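Local coordinates for mannitol dehydrogenase (Pseudomonas fluorescens, PDB 1LJ8), which probably catalyses the NAD-dependent interconversion of mannitol and fructose as a long-chain mannitol 2-dehydrogenase, and is captured here with NAD bound, at residues His38-Ala43 / Val256-Phe261; Gln42-Asp47 / Leu85-Asp90; Cys170-Gln175 / Pro182-Met187; Gln175-Gly180 / Ala212-Trp217. One frame throughout, in Å; residues are numbered along the deposited sequence.

Contact 1: residues His38-Ala43 / Val256-Phe261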
loop_
_atom_site.group_PDB
_atom_site.type_symbol
_atom_site.label_atom_id
_atom_site.label_comp_id
_atom_site.label_asym_id
_atom_site.label_seq_id
_atom_site.Cartn_x
_atom_site.Cartn_y
_atom_site.Cartn_z
ATOM N N HIS A 38 7.227 -2.187 3.205
ATOM C CA HIS A 38 7.585 -3.272 4.114
ATOM C C HIS A 38 8.858 -2.932 4.873
ATOM O O HIS A 38 8.971 -3.148 6.080
ATOM C CB HIS A 38 7.860 -4.584 3.331
ATOM C CG HIS A 38 8.528 -5.624 4.172
ATOM N ND1 HIS A 38 7.870 -6.261 5.208
ATOM C CD2 HIS A 38 9.807 -6.077 4.191
ATOM C CE1 HIS A 38 8.725 -7.059 5.832
ATOM N NE2 HIS A 38 9.906 -6.963 5.238
ATOM N N ARG A 39 9.829 -2.391 4.148
ATOM C CA ARG A 39 11.112 -2.085 4.751
ATOM C C ARG A 39 11.076 -0.925 5.736
ATOM O O ARG A 39 11.817 -0.934 6.737
ATOM C CB ARG A 39 12.144 -1.773 3.629
ATOM C CG ARG A 39 12.331 -3.015 2.695
ATOM C CD ARG A 39 13.591 -2.812 1.843
ATOM N NE ARG A 39 13.404 -1.669 0.935
ATOM C CZ ARG A 39 14.409 -0.916 0.472
ATOM N NH1 ARG A 39 15.666 -1.194 0.838
ATOM N NH2 ARG A 39 14.150 0.128 -0.346
ATOM N N ALA A 40 10.247 0.070 5.449
ATOM C CA ALA A 40 10.164 1.257 6.330
ATOM C C ALA A 40 9.263 1.040 7.531
ATOM O O ALA A 40 9.287 1.859 8.481
ATOM C CB ALA A 40 9.602 2.454 5.522
ATOM N N HIS A 41 8.493 -0.037 7.503
ATOM C CA HIS A 41 7.483 -0.266 8.537
ATOM C C HIS A 41 7.665 -1.590 9.252
ATOM O O HIS A 41 8.231 -1.606 10.329
ATOM C CB HIS A 41 6.093 -0.129 7.863
ATOM C CG HIS A 41 4.933 -0.156 8.811
ATOM N ND1 HIS A 41 4.267 -1.318 9.122
ATOM C CD2 HIS A 41 4.323 0.843 9.510
ATOM C CE1 HIS A 41 3.287 -1.042 9.978
ATOM N NE2 HIS A 41 3.309 0.262 10.235
ATOM N N GLN A 42 7.237 -2.711 8.677
ATOM C CA GLN A 42 7.432 -3.971 9.409
ATOM C C GLN A 42 8.894 -4.323 9.667
ATOM O O GLN A 42 9.245 -4.773 10.777
ATOM C CB GLN A 42 6.792 -5.168 8.667
ATOM C CG GLN A 42 5.278 -5.000 8.374
ATOM C CD GLN A 42 5.056 -4.467 6.969
ATOM O OE1 GLN A 42 5.356 -5.158 5.984
ATOM N NE2 GLN A 42 4.551 -3.231 6.862
ATOM N N ALA A 43 9.771 -4.163 8.666
ATOM C CA ALA A 43 11.181 -4.512 8.918
ATOM C C ALA A 43 11.792 -3.510 9.932
ATOM O O ALA A 43 12.670 -3.864 10.738
ATOM C CB ALA A 43 11.990 -4.491 7.597
ATOM N N VAL A 256 15.705 2.908 1.723
ATOM C CA VAL A 256 14.254 3.186 1.774
ATOM C C VAL A 256 14.136 4.574 2.426
ATOM O O VAL A 256 14.839 4.864 3.400
ATOM C CB VAL A 256 13.441 2.142 2.575
ATOM C CG1 VAL A 256 13.838 2.112 4.089
ATOM C CG2 VAL A 256 11.904 2.480 2.438
ATOM N N VAL A 257 13.323 5.449 1.833
ATOM C CA VAL A 257 13.137 6.785 2.411
ATOM C C VAL A 257 11.710 6.832 2.970
ATOM O O VAL A 257 10.794 6.200 2.408
ATOM C CB VAL A 257 13.318 7.926 1.346
ATOM C CG1 VAL A 257 14.811 8.026 0.957
ATOM C CG2 VAL A 257 12.470 7.676 0.124
ATOM N N CYS A 258 11.508 7.588 4.051
ATOM C CA CYS A 258 10.170 7.613 4.671
ATOM C C CYS A 258 10.098 8.782 5.630
ATOM O O CYS A 258 11.129 9.363 5.994
ATOM C CB CYS A 258 9.941 6.307 5.472
ATOM S SG CYS A 258 11.239 5.918 6.726
ATOM N N GLU A 259 8.872 9.166 5.995
ATOM C CA GLU A 259 8.679 10.254 6.945
ATOM C C GLU A 259 8.998 9.774 8.355
ATOM O O GLU A 259 9.050 8.596 8.619
ATOM C CB GLU A 259 7.220 10.730 6.923
ATOM C CG GLU A 259 6.276 9.619 7.294
ATOM C CD GLU A 259 4.813 10.042 7.449
ATOM O OE1 GLU A 259 3.964 9.142 7.321
ATOM O OE2 GLU A 259 4.495 11.231 7.732
ATOM N N PRO A 260 9.196 10.709 9.286
ATOM C CA PRO A 260 9.497 10.360 10.684
ATOM C C PRO A 260 8.317 9.656 11.349
ATOM O O PRO A 260 8.498 8.720 12.130
ATOM C CB PRO A 260 9.763 11.731 11.367
ATOM C CG PRO A 260 10.042 12.668 10.246
ATOM C CD PRO A 260 9.338 12.146 9.018
ATOM N N PHE A 261 7.106 10.115 11.070
ATOM C CA PHE A 261 5.911 9.506 11.665
ATOM C C PHE A 261 5.775 8.021 11.235
ATOM O O PHE A 261 6.040 7.683 10.083
ATOM C CB PHE A 261 4.637 10.212 11.206
ATOM C CG PHE A 261 3.378 9.608 11.793
ATOM C CD1 PHE A 261 3.010 9.881 13.106
ATOM C CD2 PHE A 261 2.596 8.731 11.040
ATOM C CE1 PHE A 261 1.864 9.282 13.673
ATOM C CE2 PHE A 261 1.448 8.119 11.605
ATOM C CZ PHE A 261 1.087 8.393 12.902
#

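Contact 2: residues Gln42-Asp47 / Leu85-Asp90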
loop_
_atom_site.group_PDB
_atom_site.type_symbol
_atom_site.label_atom_id
_atom_site.label_comp_id
_atom_site.label_asym_id
_atom_site.label_seq_id
_atom_site.Cartn_x
_atom_site.Cartn_y
_atom_site.Cartn_z
ATOM N N GLN A 42 7.237 -2.711 8.677
ATOM C CA GLN A 42 7.432 -3.971 9.409
ATOM C C GLN A 42 8.894 -4.323 9.667
ATOM O O GLN A 42 9.245 -4.773 10.777
ATOM C CB GLN A 42 6.792 -5.168 8.667
ATOM C CG GLN A 42 5.278 -5.000 8.374
ATOM C CD GLN A 42 5.056 -4.467 6.969
ATOM O OE1 GLN A 42 5.356 -5.158 5.984
ATOM N NE2 GLN A 42 4.551 -3.231 6.862
ATOM N N ALA A 43 9.771 -4.163 8.666
ATOM C CA ALA A 43 11.181 -4.512 8.918
ATOM C C ALA A 43 11.792 -3.510 9.932
ATOM O O ALA A 43 12.670 -3.864 10.738
ATOM C CB ALA A 43 11.990 -4.491 7.597
ATOM N N TYR A 44 11.324 -2.267 9.865
ATOM C CA TYR A 44 11.780 -1.224 10.792
ATOM C C TYR A 44 11.445 -1.628 12.262
ATOM O O TYR A 44 12.313 -1.625 13.138
ATOM C CB TYR A 44 11.061 0.076 10.434
ATOM C CG TYR A 44 11.167 1.175 11.474
ATOM C CD1 TYR A 44 12.350 1.899 11.639
ATOM C CD2 TYR A 44 10.088 1.457 12.303
ATOM C CE1 TYR A 44 12.446 2.899 12.638
ATOM C CE2 TYR A 44 10.173 2.453 13.299
ATOM C CZ TYR A 44 11.364 3.158 13.445
ATOM O OH TYR A 44 11.449 4.147 14.410
ATOM N N TYR A 45 10.183 -1.964 12.543
ATOM C CA TYR A 45 9.826 -2.336 13.926
ATOM C C TYR A 45 10.514 -3.619 14.369
ATOM O O TYR A 45 10.900 -3.759 15.514
ATOM C CB TYR A 45 8.319 -2.519 14.062
ATOM C CG TYR A 45 7.521 -1.229 14.136
ATOM C CD1 TYR A 45 6.683 -0.841 13.088
ATOM C CD2 TYR A 45 7.526 -0.454 15.310
ATOM C CE1 TYR A 45 5.862 0.279 13.190
ATOM C CE2 TYR A 45 6.697 0.646 15.437
ATOM C CZ TYR A 45 5.864 1.013 14.368
ATOM O OH TYR A 45 5.025 2.097 14.473
ATOM N N THR A 46 10.665 -4.576 13.463
ATOM C CA THR A 46 11.306 -5.818 13.836
ATOM C C THR A 46 12.791 -5.585 14.171
ATOM O O THR A 46 13.313 -6.150 15.124
ATOM C CB THR A 46 11.130 -6.853 12.712
ATOM O OG1 THR A 46 9.720 -6.993 12.446
ATOM C CG2 THR A 46 11.720 -8.187 13.158
ATOM N N ASP A 47 13.439 -4.703 13.425
ATOM C CA ASP A 47 14.846 -4.370 13.651
ATOM C C ASP A 47 14.916 -3.629 15.001
ATOM O O ASP A 47 15.833 -3.892 15.810
ATOM C CB ASP A 47 15.352 -3.461 12.495
ATOM C CG ASP A 47 16.744 -2.885 12.745
ATOM O OD1 ASP A 47 17.729 -3.573 12.392
ATOM O OD2 ASP A 47 16.860 -1.744 13.280
ATOM N N LEU A 85 17.631 2.988 6.180
ATOM C CA LEU A 85 16.331 3.617 6.386
ATOM C C LEU A 85 16.710 5.101 6.553
ATOM O O LEU A 85 17.438 5.464 7.486
ATOM C CB LEU A 85 15.662 3.074 7.623
ATOM C CG LEU A 85 14.260 3.714 7.776
ATOM C CD1 LEU A 85 13.230 2.672 8.134
ATOM C CD2 LEU A 85 14.351 4.762 8.833
ATOM N N TYR A 86 16.225 5.950 5.658
ATOM C CA TYR A 86 16.597 7.370 5.649
ATOM C C TYR A 86 15.329 8.180 5.881
ATOM O O TYR A 86 14.531 8.377 4.949
ATOM C CB TYR A 86 17.216 7.658 4.281
ATOM C CG TYR A 86 17.789 9.052 4.030
ATOM C CD1 TYR A 86 18.125 9.892 5.084
ATOM C CD2 TYR A 86 18.036 9.486 2.727
ATOM C CE1 TYR A 86 18.726 11.191 4.835
ATOM C CE2 TYR A 86 18.631 10.751 2.475
ATOM C CZ TYR A 86 18.969 11.576 3.540
ATOM O OH TYR A 86 19.591 12.792 3.296
ATOM N N GLU A 87 15.158 8.657 7.116
ATOM C CA GLU A 87 13.971 9.442 7.475
ATOM C C GLU A 87 14.131 10.875 7.000
ATOM O O GLU A 87 15.186 11.461 7.158
ATOM C CB GLU A 87 13.741 9.419 9.007
ATOM C CG GLU A 87 13.397 8.019 9.582
ATOM C CD GLU A 87 13.226 8.031 11.090
ATOM O OE1 GLU A 87 13.701 9.017 11.716
ATOM O OE2 GLU A 87 12.647 7.048 11.643
ATOM N N LEU A 88 13.094 11.429 6.375
ATOM C CA LEU A 88 13.158 12.801 5.867
ATOM C C LEU A 88 11.962 13.592 6.400
ATOM O O LEU A 88 10.833 13.160 6.257
ATOM C CB LEU A 88 13.140 12.781 4.344
ATOM C CG LEU A 88 14.295 12.042 3.649
ATOM C CD1 LEU A 88 13.915 11.737 2.178
ATOM C CD2 LEU A 88 15.540 12.895 3.739
ATOM N N GLY A 89 12.227 14.725 7.047
ATOM C CA GLY A 89 11.141 15.542 7.593
ATOM C C GLY A 89 11.610 16.992 7.820
ATOM O O GLY A 89 12.813 17.242 7.829
ATOM N N ASP A 90 10.669 17.927 8.004
ATOM C CA ASP A 90 10.983 19.349 8.213
ATOM C C ASP A 90 11.107 19.741 9.674
ATOM O O ASP A 90 12.023 20.466 10.057
ATOM C CB ASP A 90 9.886 20.249 7.644
ATOM C CG ASP A 90 9.644 20.039 6.194
ATOM O OD1 ASP A 90 10.551 19.570 5.466
ATOM O OD2 ASP A 90 8.527 20.388 5.765
HETATM O O HOH W 1 13.224 6.143 13.914
#

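Contact 3: residues Cys170-Gln175 / Pro182-Met187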
loop_
_atom_site.group_PDB
_atom_site.type_symbol
_atom_site.label_atom_id
_atom_site.label_comp_id
_atom_site.label_asym_id
_atom_site.label_seq_id
_atom_site.Cartn_x
_atom_site.Cartn_y
_atom_site.Cartn_z
ATOM N N CYS A 170 -1.381 -21.697 -0.387
ATOM C CA CYS A 170 -2.070 -23.003 -0.289
ATOM C C CYS A 170 -1.109 -24.141 -0.410
ATOM O O CYS A 170 -1.224 -25.125 0.316
ATOM C CB CYS A 170 -3.144 -23.151 -1.366
ATOM S SG CYS A 170 -4.638 -22.220 -0.952
ATOM N N ALA A 171 -0.151 -24.038 -1.338
ATOM C CA ALA A 171 0.785 -25.155 -1.459
ATOM C C ALA A 171 1.628 -25.294 -0.184
ATOM O O ALA A 171 1.963 -26.414 0.239
ATOM C CB ALA A 171 1.705 -24.978 -2.712
ATOM N N ALA A 172 2.008 -24.175 0.446
ATOM C CA ALA A 172 2.801 -24.250 1.655
ATOM C C ALA A 172 1.991 -24.855 2.804
ATOM O O ALA A 172 2.529 -25.649 3.583
ATOM C CB ALA A 172 3.306 -22.842 2.096
ATOM N N LEU A 173 0.723 -24.456 2.917
ATOM C CA LEU A 173 -0.085 -24.970 4.030
ATOM C C LEU A 173 -0.311 -26.466 3.865
ATOM O O LEU A 173 -0.270 -27.196 4.840
ATOM C CB LEU A 173 -1.409 -24.217 4.121
ATOM C CG LEU A 173 -1.220 -22.750 4.630
ATOM C CD1 LEU A 173 -2.531 -21.986 4.462
ATOM C CD2 LEU A 173 -0.824 -22.727 6.114
ATOM N N THR A 174 -0.528 -26.908 2.635
ATOM C CA THR A 174 -0.716 -28.343 2.384
ATOM C C THR A 174 0.527 -29.133 2.815
ATOM O O THR A 174 0.425 -30.169 3.505
ATOM C CB THR A 174 -1.011 -28.569 0.904
ATOM O OG1 THR A 174 -2.258 -27.933 0.588
ATOM C CG2 THR A 174 -1.088 -30.078 0.585
ATOM N N GLN A 175 1.703 -28.634 2.433
ATOM C CA GLN A 175 2.978 -29.271 2.799
ATOM C C GLN A 175 3.179 -29.270 4.323
ATOM O O GLN A 175 3.624 -30.291 4.899
ATOM C CB GLN A 175 4.137 -28.543 2.096
ATOM C CG GLN A 175 5.511 -29.229 2.237
ATOM C CD GLN A 175 6.520 -28.682 1.245
ATOM O OE1 GLN A 175 6.289 -28.724 0.033
ATOM N NE2 GLN A 175 7.653 -28.181 1.744
ATOM N N PRO A 182 2.364 -26.858 12.266
ATOM C CA PRO A 182 1.206 -25.957 12.409
ATOM C C PRO A 182 1.173 -24.836 11.377
ATOM O O PRO A 182 2.203 -24.461 10.808
ATOM C CB PRO A 182 1.324 -25.401 13.824
ATOM C CG PRO A 182 2.705 -25.625 14.220
ATOM C CD PRO A 182 3.246 -26.810 13.436
ATOM N N ALA A 183 -0.017 -24.309 11.165
ATOM C CA ALA A 183 -0.222 -23.211 10.228
ATOM C C ALA A 183 0.540 -21.962 10.671
ATOM O O ALA A 183 0.940 -21.830 11.833
ATOM C CB ALA A 183 -1.718 -22.866 10.170
ATOM N N PHE A 184 0.752 -21.056 9.724
ATOM C CA PHE A 184 1.328 -19.740 10.043
ATOM C C PHE A 184 0.140 -18.738 10.031
ATOM O O PHE A 184 -0.953 -19.079 9.613
ATOM C CB PHE A 184 2.357 -19.310 8.987
ATOM C CG PHE A 184 1.966 -19.641 7.562
ATOM C CD1 PHE A 184 0.896 -18.994 6.929
ATOM C CD2 PHE A 184 2.734 -20.564 6.837
ATOM C CE1 PHE A 184 0.591 -19.241 5.594
ATOM C CE2 PHE A 184 2.438 -20.827 5.500
ATOM C CZ PHE A 184 1.373 -20.163 4.884
ATOM N N THR A 185 0.345 -17.532 10.554
ATOM C CA THR A 185 -0.651 -16.469 10.499
ATOM C C THR A 185 -0.371 -15.757 9.165
ATOM O O THR A 185 0.793 -15.680 8.725
ATOM C CB THR A 185 -0.398 -15.427 11.633
ATOM O OG1 THR A 185 -0.580 -16.051 12.909
ATOM C CG2 THR A 185 -1.339 -14.229 11.510
ATOM N N VAL A 186 -1.407 -15.277 8.502
ATOM C CA VAL A 186 -1.230 -14.481 7.277
ATOM C C VAL A 186 -1.572 -13.048 7.710
ATOM O O VAL A 186 -2.702 -12.743 8.128
ATOM C CB VAL A 186 -2.132 -14.904 6.129
ATOM C CG1 VAL A 186 -1.756 -14.066 4.861
ATOM C CG2 VAL A 186 -1.860 -16.370 5.782
HETATM N N MSE A 187 -0.562 -12.188 7.607
HETATM C CA MSE A 187 -0.641 -10.810 8.095
HETATM C C MSE A 187 -0.590 -9.769 6.993
HETATM O O MSE A 187 0.489 -9.384 6.557
HETATM C CB MSE A 187 0.534 -10.625 9.102
HETATM C CG MSE A 187 0.450 -9.356 9.951
HETATM SE SE MSE A 187 1.991 -9.130 11.125
HETATM C CE MSE A 187 3.384 -8.591 9.846
#

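Contact 4: residues Gln175-Gly180 / Ala212-Trp217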
loop_
_atom_site.group_PDB
_atom_site.type_symbol
_atom_site.label_atom_id
_atom_site.label_comp_id
_atom_site.label_asym_id
_atom_site.label_seq_id
_atom_site.Cartn_x
_atom_site.Cartn_y
_atom_site.Cartn_z
ATOM N N GLN A 175 1.703 -28.634 2.433
ATOM C CA GLN A 175 2.978 -29.271 2.799
ATOM C C GLN A 175 3.179 -29.270 4.323
ATOM O O GLN A 175 3.624 -30.291 4.899
ATOM C CB GLN A 175 4.137 -28.543 2.096
ATOM C CG GLN A 175 5.511 -29.229 2.237
ATOM C CD GLN A 175 6.520 -28.682 1.245
ATOM O OE1 GLN A 175 6.289 -28.724 0.033
ATOM N NE2 GLN A 175 7.653 -28.181 1.744
ATOM N N ARG A 176 2.882 -28.145 4.991
ATOM C CA ARG A 176 3.011 -28.106 6.446
ATOM C C ARG A 176 2.111 -29.171 7.093
ATOM O O ARG A 176 2.558 -29.914 7.988
ATOM C CB ARG A 176 2.655 -26.713 7.043
ATOM C CG ARG A 176 3.661 -25.618 6.634
ATOM C CD ARG A 176 3.159 -24.212 7.037
ATOM N NE ARG A 176 3.446 -23.881 8.440
ATOM C CZ ARG A 176 4.505 -23.196 8.861
ATOM N NH1 ARG A 176 5.406 -22.729 8.000
ATOM N NH2 ARG A 176 4.701 -23.020 10.155
ATOM N N ARG A 177 0.866 -29.244 6.636
ATOM C CA ARG A 177 -0.082 -30.231 7.179
ATOM C C ARG A 177 0.430 -31.667 7.050
ATOM O O ARG A 177 0.314 -32.468 7.985
ATOM C CB ARG A 177 -1.409 -30.152 6.463
ATOM C CG ARG A 177 -2.123 -28.872 6.640
ATOM C CD ARG A 177 -3.466 -28.999 5.965
ATOM N NE ARG A 177 -4.291 -30.042 6.588
ATOM C CZ ARG A 177 -5.412 -30.509 6.055
ATOM N NH1 ARG A 177 -5.835 -30.051 4.871
ATOM N NH2 ARG A 177 -6.158 -31.383 6.737
ATOM N N ALA A 178 1.007 -31.969 5.891
ATOM C CA ALA A 178 1.507 -33.295 5.629
ATOM C C ALA A 178 2.713 -33.593 6.506
ATOM O O ALA A 178 3.049 -34.765 6.742
ATOM C CB ALA A 178 1.857 -33.423 4.158
ATOM N N ALA A 179 3.357 -32.554 7.031
ATOM C CA ALA A 179 4.516 -32.765 7.888
ATOM C C ALA A 179 4.168 -32.649 9.372
ATOM O O ALA A 179 5.047 -32.767 10.242
ATOM C CB ALA A 179 5.601 -31.757 7.536
ATOM N N GLY A 180 2.898 -32.422 9.659
ATOM C CA GLY A 180 2.476 -32.229 11.029
ATOM C C GLY A 180 2.952 -30.877 11.566
ATOM O O GLY A 180 3.101 -30.707 12.781
ATOM N N ALA A 212 -13.183 -28.574 -0.423
ATOM C CA ALA A 212 -13.760 -28.112 0.821
ATOM C C ALA A 212 -12.844 -28.445 1.988
ATOM O O ALA A 212 -12.723 -27.669 2.934
ATOM C CB ALA A 212 -15.138 -28.748 1.027
ATOM N N GLU A 213 -12.171 -29.593 1.910
ATOM C CA GLU A 213 -11.319 -29.996 3.010
ATOM C C GLU A 213 -10.178 -28.989 3.312
ATOM O O GLU A 213 -9.959 -28.630 4.483
ATOM C CB GLU A 213 -10.761 -31.386 2.738
ATOM C CG GLU A 213 -10.315 -32.120 3.990
ATOM C CD GLU A 213 -9.077 -31.503 4.607
ATOM O OE1 GLU A 213 -8.168 -31.081 3.838
ATOM O OE2 GLU A 213 -9.008 -31.458 5.865
ATOM N N LEU A 214 -9.460 -28.550 2.281
ATOM C CA LEU A 214 -8.369 -27.585 2.491
ATOM C C LEU A 214 -8.986 -26.276 3.002
ATOM O O LEU A 214 -8.472 -25.679 3.960
ATOM C CB LEU A 214 -7.601 -27.317 1.201
ATOM C CG LEU A 214 -6.510 -26.239 1.401
ATOM C CD1 LEU A 214 -5.462 -26.711 2.401
ATOM C CD2 LEU A 214 -5.872 -25.912 0.057
ATOM N N HIS A 215 -10.106 -25.880 2.394
ATOM C CA HIS A 215 -10.844 -24.673 2.792
ATOM C C HIS A 215 -11.219 -24.748 4.276
ATOM O O HIS A 215 -11.004 -23.794 5.067
ATOM C CB HIS A 215 -12.132 -24.523 1.946
ATOM C CG HIS A 215 -13.144 -23.586 2.536
ATOM N ND1 HIS A 215 -13.946 -23.935 3.600
ATOM C CD2 HIS A 215 -13.443 -22.294 2.246
ATOM C CE1 HIS A 215 -14.695 -22.897 3.944
ATOM N NE2 HIS A 215 -14.404 -21.889 3.139
ATOM N N ASP A 216 -11.769 -25.890 4.675
ATOM C CA ASP A 216 -12.199 -26.025 6.060
ATOM C C ASP A 216 -11.038 -26.007 7.040
ATOM O O ASP A 216 -11.131 -25.413 8.134
ATOM C CB ASP A 216 -13.003 -27.325 6.234
ATOM C CG ASP A 216 -14.372 -27.270 5.562
ATOM O OD1 ASP A 216 -14.718 -26.272 4.884
ATOM O OD2 ASP A 216 -15.128 -28.248 5.712
ATOM N N TRP A 217 -9.943 -26.641 6.652
ATOM C CA TRP A 217 -8.800 -26.686 7.523
ATOM C C TRP A 217 -8.219 -25.273 7.680
ATOM O O TRP A 217 -7.806 -24.883 8.785
ATOM C CB TRP A 217 -7.712 -27.598 6.968
ATOM C CG TRP A 217 -6.556 -27.752 7.911
ATOM C CD1 TRP A 217 -6.412 -28.672 8.916
ATOM C CD2 TRP A 217 -5.360 -26.980 7.903
ATOM N NE1 TRP A 217 -5.192 -28.519 9.527
ATOM C CE2 TRP A 217 -4.526 -27.484 8.921
ATOM C CE3 TRP A 217 -4.906 -25.906 7.119
ATOM C CZ2 TRP A 217 -3.248 -26.947 9.185
ATOM C CZ3 TRP A 217 -3.632 -25.381 7.385
ATOM C CH2 TRP A 217 -2.828 -25.899 8.403
#

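Contact 1: residues His38-Ala43 / Val256-Phe261
A40 and V256 bring the two backbones closest, their CA atoms 6.4 Å apart, where the end of helix 36-40 packs against strand 256-258. No hydrogen bond joins the segments; H41 breaks helical geometry and at the same time serves as N-cap of helix 42-50. Side chains of alternate strand residues, V256 and C258, point at the helix, and A40 meets both: its CB lies 3.8 Å from CG2 of V256 and 3.9 Å from CB of C258. With V256 CG2 anti to the backbone N and CG1 between N and the carbonyl carbon (chi1 64°), it is the CG2 branch that drops onto the alanine methyl. R39 passes V256 in the opposite direction and lays one face of its guanidinium against it, off centre, with NH2 3.6 Å from V256 CB. Polar partners outside the two segments hold the group: NH1 bonds the carbonyl of W254 and NE that of G35. Within 38-43, Q42 ties the turn together: H38 ND1 donates to its OE1 at 2.9 Å, and its NE2 donates to H41 ND1 at 3.0 Å, almost straight at 164°. A40 also lies against T233, and G36 is next to V256. T233 and G36 both bind NAD. The contact packs the helix that follows the first Rossmann strand, 27-32, against edge strand 256-258, beside the dinucleotide pocket.

Contact 2: residues Gln42-Asp47 / Leu85-Asp90
This is a small, buried helix-on-sheet contact within the Rossmann domain, in which Y44 of helix 42-50 reaches across to L85 and E87 on strand 83-87. The backbones stay well apart, with the CA atoms of Y44 and L85 separated by 8.0 Å, and the tyrosine spans the gap. Its CG stands anti to the backbone N (chi1 167°), which sends the ring out from the helix toward the strand. Near the base of the side chain the contact is apolar: CD1 of L85 touches CD1 of the ring at 3.7 Å and comes to 4.1 Å from Y44 CB, approaching the ring obliquely. At the far end the contact turns polar. The phenol OH of Y44 and OE2 of E87 are 4.2 Å apart, too far for a direct bond, and the ring and carboxylate planes are inclined at 48°. A water within hydrogen-bonding distance of both bridges them, 2.7 Å from Y44 OH. The extended glutamate chain brings that oxygen to the water and also to R231, its salt-bridge partner; R231 makes a cation-pi contact with the Y44 ring as well, so one arginine serves both side chains. E87 OE1 is taken by the backbone N of E95. The helix has its own internal tie, since T46 OG1 and T46 N both donate to Q42 O, from opposite faces of its carbonyl plane. L85 fills in between I99 of antiparallel strand 96-107 and V256 and C258 of parallel strand 256-258, with helix 42-50 packed against strands 96-107 and 83-87.

Contact 3: residues Cys170-Gln175 / Pro182-Met187
Contacts between L173 and F184 are apolar and centre on the phenylalanine ring. CD2 of L173 sits over one face of F184, 3.8 Å from the ring centroid and 18° off the normal, a CH-pi contact displaced toward the CZ end. CG of the same leucine backs it up at 3.7 Å from F184 CZ. The ring edge is met by A172, whose CB is 4.0 Å from F184 CE2, so successive helix residues address the face and the rim. F184 CG lies between the backbone N and the carbonyl carbon (chi1 40°), a setting that swings the ring back toward the helix. In the Rossmann domain this is the step from helix 165-178 through a short connection into strand 185-188, the outermost strand at this end of the main sheet, and F184 fills the angle between them against V127 of the adjacent strand. Replacing the phenylalanine by an alanine would probably leave L173 CD2 without the ring face it rests on and open a gap between helix and sheet. A looser apolar touch joins CB of A183 to L173 CD2 at 4.2 Å. No hydrogen bond crosses between the segments.

Contact 4: residues Gln175-Gly180 / Ala212-Trp217
At the periphery of the Rossmann domain, away from the NAD site, the C-terminal end of helix 165-178 meets helix 212-221 through a cation-pi stack combined with a two-pronged salt bridge, both made by R177. The first helix ends in a Schellman motif, with G180 at positive phi and its N bonded back to R177 O. From the last full turn R177 reaches over the indole of W217, the two side chains running antiparallel. Its CG is anti to the carbonyl carbon (chi1 -64°), and a bend at chi3 lays the guanidinium almost flat on the ring, the planes 14° apart. R177 CZ stands 3.7 Å from the centroid of the W217 five-membered ring, while the CD methylene lies over the six-membered ring, 3.4 Å from its centroid in a CH-pi contact. The aliphatic and charged parts of the arginine thus share one face of the tryptophan. L214 CD1 borders the guanidinium edge, 4.2 Å from R177 NH1. With a methionine in place of the arginine, the E213 carboxylate would probably lose its charged mate and the indole its flat cationic cover. That carboxylate faces the end of the guanidinium, one oxygen for each terminal nitrogen. R177 NH2 donates to E213 OE2 at 3.0 Å, meeting it on the syn side but out of the carboxylate plane. The other prong is nearly straight: R177 NH1 donates to the syn lone pair of E213 OE1 at 2.8 Å, with an N-H...O angle of 177°.

From the N terminus, helices 36-40 and 42-50 open contact 1, and helix 42-50 also opens contact 2, so the two share Q42 and A43. Contact 2 closes first, on strand 83-87; contact 1 closes much later, on the neighbouring strand 256-258, and backbone bonds join V256 to Y86 and C258 to L88. Contacts 3 and 4 follow contact 2 in series and nest inside the long loop of contact 1. They cross each other: both start from helix 165-178 and share Q175, then contact 3 closes on strand 185-188 and contact 4 on helix 212-221. Contacts 1 and 3 tie helices to the main sheet's two outermost strands, contact 2 to a penultimate one; contact 4 joins two helices.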